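Local coordinates for protein thiol transferase (Phanerochaete chrysosporium, PDB 4F0B) that probably works as a Ure2p-type glutathione transferase, binding oxidized glutathione disulfide in a dimer of GST-fold subunits, at residues A23-L26 with E27-A31; F101-P105 with V106-K110; E142-P145 with Y146-N149. All coordinates share one frame; numbering follows the deposited sequence.

Contact 1 of 3, residues A23-L26 with E27-A31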
ATOM      1  N   ALA A  23      14.741   6.867   6.669  1.00  6.62           N
ATOM      2  CA  ALA A  23      15.829   7.583   7.348  1.00  7.15           C
ATOM      3  C   ALA A  23      15.290   8.327   8.571  1.00  7.22           C
ATOM      4  O   ALA A  23      15.938   8.379   9.610  1.00  7.89           O
ATOM      5  CB  ALA A  23      16.559   8.538   6.387  1.00 10.47           C
ATOM      6  N   ILE A  24      14.100   8.896   8.436  1.00  7.07           N
ATOM      7  CA  ILE A  24      13.442   9.510   9.584  1.00  6.73           C
ATOM      8  C   ILE A  24      13.248   8.485  10.710  1.00  6.78           C
ATOM      9  O   ILE A  24      13.653   8.749  11.843  1.00  7.30           O
ATOM     10  CB  ILE A  24      12.113  10.136   9.184  1.00  6.35           C
ATOM     11  CG1 ILE A  24      12.353  11.370   8.305  1.00  7.41           C
ATOM     12  CG2 ILE A  24      11.297  10.484  10.460  1.00  6.34           C
ATOM     13  CD1 ILE A  24      11.057  11.912   7.631  1.00  6.67           C
ATOM     14  N   LEU A  25      12.693   7.314  10.401  1.00  7.08           N
ATOM     15  CA  LEU A  25      12.552   6.323  11.447  1.00  7.30           C
ATOM     16  C   LEU A  25      13.900   5.891  12.038  1.00  7.20           C
ATOM     17  O   LEU A  25      14.019   5.779  13.254  1.00  7.89           O
ATOM     18  CB  LEU A  25      11.769   5.121  10.937  1.00  6.54           C
ATOM     19  CG  LEU A  25      11.584   4.027  12.000  1.00  7.14           C
ATOM     20  CD1 LEU A  25      10.836   4.500  13.233  1.00  8.52           C
ATOM     21  CD2 LEU A  25      10.874   2.854  11.346  1.00  7.82           C
ATOM     22  N   LEU A  26      14.915   5.656  11.194  1.00  8.17           N
ATOM     23  CA  LEU A  26      16.235   5.280  11.719  1.00  8.23           C
ATOM     24  C   LEU A  26      16.748   6.330  12.696  1.00  8.84           C
ATOM     25  O   LEU A  26      17.282   5.993  13.752  1.00  9.48           O
ATOM     26  CB  LEU A  26      17.221   5.076  10.567  1.00  8.43           C
ATOM     27  CG  LEU A  26      16.962   3.778   9.785  1.00  8.69           C
ATOM     28  CD1 LEU A  26      17.614   3.832   8.414  1.00  8.94           C
ATOM     29  CD2 LEU A  26      17.494   2.587  10.582  1.00 11.40           C
ATOM     30  N   GLU A  27      16.590   7.611  12.377  1.00  9.00           N
ATOM     31  CA  GLU A  27      17.052   8.645  13.302  1.00 10.38           C
ATOM     32  C   GLU A  27      16.185   8.734  14.567  1.00 10.16           C
ATOM     33  O   GLU A  27      16.715   8.992  15.649  1.00 10.42           O
ATOM     34  CB  GLU A  27      17.128  10.008  12.596  1.00  9.42           C
ATOM     35  CG  GLU A  27      18.241  10.121  11.544  1.00 11.12           C
ATOM     36  CD  GLU A  27      19.633   9.981  12.149  1.00 11.85           C
ATOM     37  OE1 GLU A  27      19.876  10.398  13.317  1.00 14.06           O
ATOM     38  OE2 GLU A  27      20.544   9.467  11.459  1.00 12.85           O
ATOM     39  N   GLU A  28      14.883   8.499  14.454  1.00  8.64           N
ATOM     40  CA  GLU A  28      14.039   8.457  15.655  1.00  8.63           C
ATOM     41  C   GLU A  28      14.463   7.313  16.568  1.00 10.00           C
ATOM     42  O   GLU A  28      14.562   7.478  17.793  1.00  9.89           O
ATOM     43  CB  GLU A  28      12.558   8.315  15.301  1.00  8.20           C
ATOM     44  CG  GLU A  28      11.947   9.474  14.479  1.00  8.10           C
ATOM     45  CD  GLU A  28      11.611  10.716  15.305  1.00  9.09           C
ATOM     46  OE1 GLU A  28      11.906  10.758  16.516  1.00 10.78           O
ATOM     47  OE2 GLU A  28      11.062  11.648  14.700  1.00  9.91           O
ATOM     48  N   LEU A  29      14.773   6.160  15.958  1.00 10.39           N
ATOM     49  CA  LEU A  29      15.235   5.008  16.736  1.00 10.52           C
ATOM     50  C   LEU A  29      16.582   5.299  17.379  1.00 11.13           C
ATOM     51  O   LEU A  29      16.793   5.005  18.561  1.00 12.95           O
ATOM     52  CB  LEU A  29      15.334   3.779  15.830  1.00 10.22           C
ATOM     53  CG  LEU A  29      14.003   3.256  15.293  1.00 10.51           C
ATOM     54  CD1 LEU A  29      14.262   2.209  14.203  1.00 11.71           C
ATOM     55  CD2 LEU A  29      13.158   2.649  16.423  1.00 12.95           C
ATOM     56  N   LYS A  30      17.507   5.881  16.623  1.00 11.36           N
ATOM     57  CA  LYS A  30      18.823   6.217  17.180  1.00 13.74           C
ATOM     58  C   LYS A  30      18.688   7.152  18.402  1.00 11.94           C
ATOM     59  O   LYS A  30      19.421   6.984  19.391  1.00 14.72           O
ATOM     60  CB  LYS A  30      19.728   6.852  16.114  1.00 14.93           C
ATOM     61  CG  LYS A  30      20.286   5.867  15.058  1.00 12.84           C
ATOM     62  CD  LYS A  30      20.834   6.594  13.836  1.00 14.87           C
ATOM     63  CE  LYS A  30      21.952   7.579  14.188  1.00 15.77           C
ATOM     64  NZ  LYS A  30      22.580   8.155  12.939  1.00 16.75           N
ATOM     65  N   ALA A  31      17.760   8.108  18.351  1.00 12.09           N
ATOM     66  CA  ALA A  31      17.611   9.050  19.461  1.00 15.28           C
ATOM     67  C   ALA A  31      17.052   8.401  20.722  1.00 16.57           C
ATOM     68  O   ALA A  31      17.361   8.841  21.839  1.00 20.18           O
ATOM     69  CB  ALA A  31      16.747  10.228  19.052  1.00 12.90           C
TER

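Contact 2 of 3, residues F101-P105 with V106-K110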
ATOM      1  N   PHE A 101       7.271   3.988  18.648  1.00  9.17           N
ATOM      2  CA  PHE A 101       6.856   4.503  17.331  1.00  8.50           C
ATOM      3  C   PHE A 101       5.981   3.545  16.574  1.00  8.67           C
ATOM      4  O   PHE A 101       5.731   3.741  15.376  1.00  8.00           O
ATOM      5  CB  PHE A 101       8.114   4.771  16.468  1.00 10.65           C
ATOM      6  CG  PHE A 101       9.081   5.719  17.114  1.00  9.02           C
ATOM      7  CD1 PHE A 101       8.744   7.052  17.273  1.00 10.23           C
ATOM      8  CD2 PHE A 101      10.289   5.285  17.626  1.00 10.16           C
ATOM      9  CE1 PHE A 101       9.593   7.949  17.889  1.00 10.23           C
ATOM     10  CE2 PHE A 101      11.172   6.180  18.253  1.00 11.44           C
ATOM     11  CZ  PHE A 101      10.827   7.524  18.397  1.00 11.88           C
ATOM     12  N   SER A 102       5.496   2.505  17.240  1.00  9.17           N
ATOM     13  CA  SER A 102       4.819   1.431  16.524  1.00  8.47           C
ATOM     14  C   SER A 102       4.060   0.580  17.507  1.00 10.01           C
ATOM     15  O   SER A 102       4.363   0.590  18.704  1.00 13.24           O
ATOM     16  CB  SER A 102       5.851   0.548  15.805  1.00  8.75           C
ATOM     17  OG  SER A 102       6.721  -0.100  16.756  1.00  9.86           O
ATOM     18  N   ARG A 103       3.074  -0.172  17.036  0.57 10.59           N
ATOM     19  CA  ARG A 103       2.301  -1.030  17.925  0.57  9.78           C
ATOM     20  C   ARG A 103       2.694  -2.495  17.696  0.57 11.28           C
ATOM     21  O   ARG A 103       3.032  -2.870  16.582  0.57 14.07           O
ATOM     22  CB  ARG A 103       0.799  -0.834  17.671  0.57 13.22           C
ATOM     23  CG  ARG A 103       0.330   0.613  17.530  0.57 18.54           C
ATOM     24  CD  ARG A 103       0.913   1.518  18.576  0.57 22.30           C
ATOM     25  NE  ARG A 103       0.394   2.889  18.489  0.57 26.85           N
ATOM     26  CZ  ARG A 103       0.909   3.855  17.722  0.57 22.37           C
ATOM     27  NH1 ARG A 103       1.974   3.629  16.964  0.57 15.49           N
ATOM     28  NH2 ARG A 103       0.384   5.062  17.748  0.57 11.44           N
ATOM     29  N   ASP A 104       2.672  -3.310  18.756  1.00 13.20           N
ATOM     30  CA  ASP A 104       3.053  -4.712  18.690  1.00 14.51           C
ATOM     31  C   ASP A 104       1.880  -5.602  18.241  1.00 12.38           C
ATOM     32  O   ASP A 104       0.796  -5.526  18.807  1.00 12.12           O
ATOM     33  CB  ASP A 104       3.559  -5.176  20.045  1.00 15.88           C
ATOM     34  CG  ASP A 104       4.084  -6.561  19.968  1.00 18.67           C
ATOM     35  OD1 ASP A 104       5.239  -6.699  19.523  1.00 26.43           O
ATOM     36  OD2 ASP A 104       3.313  -7.488  20.263  1.00 20.31           O
ATOM     37  N   PRO A 105       2.114  -6.478  17.249  1.00 11.43           N
ATOM     38  CA  PRO A 105       0.999  -7.280  16.723  1.00 11.77           C
ATOM     39  C   PRO A 105       0.419  -8.274  17.720  1.00 13.35           C
ATOM     40  O   PRO A 105      -0.764  -8.616  17.618  1.00 17.11           O
ATOM     41  CB  PRO A 105       1.619  -8.023  15.527  1.00 16.41           C
ATOM     42  CG  PRO A 105       3.112  -7.929  15.710  1.00 17.99           C
ATOM     43  CD  PRO A 105       3.356  -6.644  16.466  1.00 14.36           C
ATOM     44  N   VAL A 106       1.228  -8.733  18.672  1.00 13.91           N
ATOM     45  CA  VAL A 106       0.769  -9.727  19.625  1.00 16.10           C
ATOM     46  C   VAL A 106       0.077  -9.063  20.795  1.00 15.51           C
ATOM     47  O   VAL A 106      -1.014  -9.464  21.183  1.00 17.71           O
ATOM     48  CB  VAL A 106       1.945 -10.580  20.121  1.00 17.45           C
ATOM     49  CG1 VAL A 106       1.539 -11.469  21.288  1.00 20.32           C
ATOM     50  CG2 VAL A 106       2.487 -11.406  18.961  1.00 19.53           C
ATOM     51  N   LYS A 107       0.704  -8.038  21.346  1.00 15.71           N
ATOM     52  CA  LYS A 107       0.152  -7.401  22.545  1.00 17.78           C
ATOM     53  C   LYS A 107      -0.987  -6.441  22.235  1.00 16.50           C
ATOM     54  O   LYS A 107      -1.818  -6.166  23.114  1.00 20.93           O
ATOM     55  CB  LYS A 107       1.245  -6.624  23.276  1.00 18.84           C
ATOM     56  CG  LYS A 107       2.424  -7.488  23.725  1.00 28.40           C
ATOM     57  CD  LYS A 107       3.579  -6.611  24.198  1.00 34.47           C
ATOM     58  CE  LYS A 107       4.725  -7.443  24.769  1.00 38.98           C
ATOM     59  NZ  LYS A 107       5.959  -7.267  23.940  1.00 40.73           N
ATOM     60  N   ASP A 108      -1.026  -5.917  21.009  1.00 12.74           N
ATOM     61  CA  ASP A 108      -2.019  -4.917  20.663  1.00 13.38           C
ATOM     62  C   ASP A 108      -2.521  -5.210  19.246  1.00 10.93           C
ATOM     63  O   ASP A 108      -2.285  -4.437  18.326  1.00  9.87           O
ATOM     64  CB  ASP A 108      -1.373  -3.530  20.713  1.00 11.90           C
ATOM     65  CG  ASP A 108      -2.350  -2.396  20.502  1.00 14.68           C
ATOM     66  OD1 ASP A 108      -3.580  -2.618  20.480  1.00 14.44           O
ATOM     67  OD2 ASP A 108      -1.853  -1.255  20.373  1.00 16.80           O
ATOM     68  N   PRO A 109      -3.228  -6.330  19.059  1.00 10.24           N
ATOM     69  CA  PRO A 109      -3.703  -6.639  17.698  1.00 10.89           C
ATOM     70  C   PRO A 109      -4.619  -5.570  17.091  1.00  9.23           C
ATOM     71  O   PRO A 109      -4.526  -5.315  15.875  1.00  9.14           O
ATOM     72  CB  PRO A 109      -4.461  -7.962  17.866  1.00 12.79           C
ATOM     73  CG  PRO A 109      -4.694  -8.109  19.344  1.00 18.02           C
ATOM     74  CD  PRO A 109      -3.650  -7.327  20.060  1.00 11.99           C
ATOM     75  N   LYS A 110      -5.466  -4.925  17.883  1.00  9.92           N
ATOM     76  CA  LYS A 110      -6.313  -3.870  17.312  1.00  9.58           C
ATOM     77  C   LYS A 110      -5.507  -2.647  16.892  1.00  8.81           C
ATOM     78  O   LYS A 110      -5.698  -2.122  15.807  1.00  8.33           O
ATOM     79  CB  LYS A 110      -7.436  -3.459  18.266  1.00 13.35           C
ATOM     80  CG  LYS A 110      -8.468  -4.537  18.508  1.00 18.98           C
ATOM     81  CD  LYS A 110      -9.586  -4.005  19.389  1.00 23.12           C
ATOM     82  CE  LYS A 110     -10.765  -4.944  19.389  1.00 29.35           C
ATOM     83  NZ  LYS A 110     -11.791  -4.496  20.401  1.00 35.15           N
TER
HETATM   84  O   HOH W   1       5.021  -9.314  22.061  1.00 40.26           O

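Contact 3 of 3, residues E142-P145 with Y146-N149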
ATOM      1  N   GLU A 142       4.396  17.384 -21.300  1.00 16.68           N
ATOM      2  CA  GLU A 142       3.248  18.127 -21.803  1.00 21.50           C
ATOM      3  C   GLU A 142       2.253  18.417 -20.677  1.00 15.29           C
ATOM      4  O   GLU A 142       2.121  17.629 -19.745  1.00 15.12           O
ATOM      5  CB  GLU A 142       2.574  17.408 -22.977  1.00 30.09           C
ATOM      6  CG  GLU A 142       2.030  16.023 -22.674  1.00 29.71           C
ATOM      7  CD  GLU A 142       1.485  15.304 -23.927  1.00 32.76           C
ATOM      8  OE1 GLU A 142       2.283  14.763 -24.718  1.00 31.75           O
ATOM      9  OE2 GLU A 142       0.251  15.258 -24.104  1.00 33.35           O
ATOM     10  N   LYS A 143       1.592  19.572 -20.776  1.00 13.83           N
ATOM     11  CA  LYS A 143       0.593  19.976 -19.796  1.00 13.43           C
ATOM     12  C   LYS A 143      -0.775  19.431 -20.211  1.00 12.16           C
ATOM     13  O   LYS A 143      -1.270  19.740 -21.303  1.00 13.44           O
ATOM     14  CB  LYS A 143       0.523  21.499 -19.666  1.00 16.71           C
ATOM     15  CG  LYS A 143       1.812  22.161 -19.129  1.00 22.77           C
ATOM     16  CD  LYS A 143       2.233  21.621 -17.749  1.00 21.76           C
ATOM     17  CE  LYS A 143       3.464  22.374 -17.235  1.00 19.34           C
ATOM     18  NZ  LYS A 143       3.886  21.873 -15.878  1.00 21.65           N
ATOM     19  N   ILE A 144      -1.368  18.638 -19.328  1.00 10.83           N
ATOM     20  CA  ILE A 144      -2.650  17.975 -19.587  1.00 10.30           C
ATOM     21  C   ILE A 144      -3.621  18.357 -18.464  1.00  9.15           C
ATOM     22  O   ILE A 144      -3.632  17.717 -17.398  1.00  8.40           O
ATOM     23  CB  ILE A 144      -2.451  16.474 -19.625  1.00 11.60           C
ATOM     24  CG1 ILE A 144      -1.338  16.148 -20.638  1.00 12.74           C
ATOM     25  CG2 ILE A 144      -3.745  15.778 -19.990  1.00 11.47           C
ATOM     26  CD1 ILE A 144      -0.958  14.716 -20.686  1.00 10.48           C
ATOM     27  N   PRO A 145      -4.404  19.429 -18.668  1.00  8.83           N
ATOM     28  CA  PRO A 145      -5.224  19.955 -17.579  1.00  9.99           C
ATOM     29  C   PRO A 145      -6.163  18.912 -16.980  1.00  7.10           C
ATOM     30  O   PRO A 145      -6.315  18.886 -15.769  1.00  7.82           O
ATOM     31  CB  PRO A 145      -5.998  21.108 -18.239  1.00 10.99           C
ATOM     32  CG  PRO A 145      -5.013  21.589 -19.285  1.00 14.46           C
ATOM     33  CD  PRO A 145      -4.387  20.321 -19.842  1.00 10.70           C
ATOM     34  N   TYR A 146      -6.751  18.039 -17.789  1.00  7.23           N
ATOM     35  CA  TYR A 146      -7.635  17.027 -17.208  1.00  7.19           C
ATOM     36  C   TYR A 146      -6.916  16.192 -16.144  1.00  7.05           C
ATOM     37  O   TYR A 146      -7.478  15.890 -15.086  1.00  6.58           O
ATOM     38  CB  TYR A 146      -8.219  16.093 -18.305  1.00  7.31           C
ATOM     39  CG  TYR A 146      -9.000  14.960 -17.690  1.00  6.49           C
ATOM     40  CD1 TYR A 146     -10.295  15.147 -17.253  1.00  7.18           C
ATOM     41  CD2 TYR A 146      -8.407  13.707 -17.469  1.00  5.69           C
ATOM     42  CE1 TYR A 146     -11.004  14.136 -16.642  1.00  8.43           C
ATOM     43  CE2 TYR A 146      -9.086  12.678 -16.847  1.00  7.31           C
ATOM     44  CZ  TYR A 146     -10.396  12.895 -16.437  1.00  7.40           C
ATOM     45  OH  TYR A 146     -11.121  11.920 -15.799  1.00  8.28           O
ATOM     46  N   ALA A 147      -5.698  15.760 -16.456  1.00  6.62           N
ATOM     47  CA  ALA A 147      -4.954  14.917 -15.545  1.00  6.74           C
ATOM     48  C   ALA A 147      -4.421  15.656 -14.340  1.00  6.91           C
ATOM     49  O   ALA A 147      -4.485  15.129 -13.226  1.00  6.34           O
ATOM     50  CB  ALA A 147      -3.808  14.237 -16.294  1.00  6.98           C
ATOM     51  N   ILE A 148      -3.929  16.873 -14.549  1.00  6.11           N
ATOM     52  CA  ILE A 148      -3.502  17.713 -13.449  1.00  7.93           C
ATOM     53  C   ILE A 148      -4.686  17.880 -12.468  1.00  7.53           C
ATOM     54  O   ILE A 148      -4.549  17.676 -11.250  1.00  7.04           O
ATOM     55  CB  ILE A 148      -3.029  19.075 -13.951  1.00  6.79           C
ATOM     56  CG1 ILE A 148      -1.728  18.911 -14.768  1.00  8.53           C
ATOM     57  CG2 ILE A 148      -2.828  20.070 -12.780  1.00  9.52           C
ATOM     58  CD1 ILE A 148      -1.299  20.186 -15.539  1.00  9.38           C
ATOM     59  N   ASN A 149      -5.853  18.231 -12.987  0.74  6.36           N
ATOM     60  CA  ASN A 149      -6.997  18.436 -12.109  0.74  6.42           C
ATOM     61  C   ASN A 149      -7.453  17.138 -11.447  0.74  6.97           C
ATOM     62  O   ASN A 149      -7.794  17.116 -10.260  0.74  5.39           O
ATOM     63  CB  ASN A 149      -8.143  19.087 -12.884  0.74  9.59           C
ATOM     64  CG  ASN A 149      -7.822  20.502 -13.279  0.74 12.59           C
ATOM     65  OD1 ASN A 149      -7.001  21.153 -12.644  0.74 16.07           O
ATOM     66  ND2 ASN A 149      -8.468  20.989 -14.331  0.74 15.39           N
TER

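Contact 1 of 3, residues A23-L26 with E27-A31
Leu25 O receives the N-H of Leu29 at an O-to-N distance of 2.8 Å, in a bond that is close to straight at the hydrogen (163°). The same i to i+4 spacing is kept by Glu27 N on Ala23 O (2.9 Å), by Glu28 N on Ile24 O and by Lys30 N on Leu26 O, so the whole stretch is one regular alpha-helix. Side chains one turn apart meet along its faces. On the buried face, Leu25 holds its CG anti to the backbone N (chi1 180°), which carries the branched end forward along the helix, and CG comes within 3.9 Å of Leu29 CD1. The two leucines cross at an angle, and with Leu26 they form an apolar surface against Leu88, Leu91 and Phe95 of helix 84-95; leucine suits a face packed mainly against apolar side chains. Ile24 and Glu28 run alongside each other, Ile24 CG2 lying 4.2 Å from Glu28 CG, and Ile24 continues onto Ile181 and Phe184 of helix 178-187. Glu28 is buried, yet its carboxylate is well provided for: OE2 meets both Arg213, in a salt bridge, and the hydroxyl of Tyr176, which probably keeps it ionised. On the more open face, Lys30 bends at chi3 and brings NZ to 2.8 Å from Glu27 OE2, on the syn side and 26° out of the carboxylate plane. That salt bridge closes an i to i+3 pair, and Glu27 OE2 is also bonded to Tyr38 OH at the start of strand 38-42. An amphipathic helix of this kind, linking parallel strands 9-13 and 38-42, forms the crossover helix of the beta-alpha-beta unit in the thioredoxin-like N-terminal domain of glutathione transferases.

Contact 2 of 3, residues F101-P105 with V106-K110
An Asx motif folds the linker just ahead of helix 109-139, with the carboxylate of Asp104 turned back onto the backbone that follows it. Asp104 OD2 accepts two N-H groups: Lys107 N, 2.9 Å away, comes to its anti lone pair in a nearly straight bond (166°), while Val106 N, also 2.9 Å from OD2, approaches from above the carboxylate plane. The carboxylate reaches both donors because a chi1 of -174° puts CG opposite the backbone N and turns it toward the following backbone. Asp104 O completes the motif by accepting from Asp108 N, 2.9 Å away. Pro105 suits the second place, since its ring fixes phi and no N-H has to be satisfied there. A water donates to Asp104 OD2 (3.1 Å) and accepts from Lys107 NZ (2.9 Å), joining opposite charges that do not meet directly. Val106 packs on Val106 of the second subunit. Asp108 then serves as the N-cap, its OD1 bonded to Gly111 N, with Pro109 as the first helical residue: an Asx turn leading into an aspartate-capped helix, at the entrance to the all-helical C-terminal domain of the GST fold.

Contact 3 of 3, residues E142-P145 with Y146-N149
Ile148 N gives its hydrogen to Ile144 O at 3.0 Å, almost straight at 174°, and Asn149 N gives its own to Pro145 O at 2.9 Å; these two backbone bonds set the first turn of the helix. Ile144 holds the N-cap position, and Pro145 is the first residue of helix 145-166, a place that suits proline because its nitrogen has no hydrogen to spend and its ring already fixes a helical phi. This is the beginning of a long helix in the C-terminal GST domain, which follows helix 109-139 in the chain and packs against it here. Apolar contacts form on the side facing helix 109-139. The CG2 methyl of Ile144, on the far side of CB from the backbone N, lies 4.0 Å from Ala147 CB; the small alanine lets both residues, along with Ile148, pack on Phe136 of the neighbouring helix. Ile148 points back at the cap, its CG1 3.5 Å from Ile144 O. With an alanine here, the backbone bond would remain but Phe136 would probably lose an apolar neighbour and the Ile144 carbonyl some of its cover, leaving a gap between the helix start and helix 109-139. The last kind of contact crosses the dimer: Tyr146 sends its hydroxyl to a hydrogen bond with His135 NE2 of the second subunit, and its side chain packs on Pro141 of that same subunit.

From the N terminus the three contacts come in series, without nesting or crossing, and each is a local contact within one continuous stretch. Contact 1 lies within helix 20-33 of the beta-alpha-beta unit; contact 2 ends the linker from helix 84-95 and starts helix 109-139; contact 3 turns the chain from that helix into helix 145-166. Contacts 1 and 2 meet through Phe101, whose CZ lies 3.6 Å from Glu28 CB and whose ring also touches Leu29, tying the interdomain linker to the N-terminal domain. Contact 3 sits on the other side of the chain's centre, its nearest atoms about 32 Å from those of contact 2, yet both reach the second subunit.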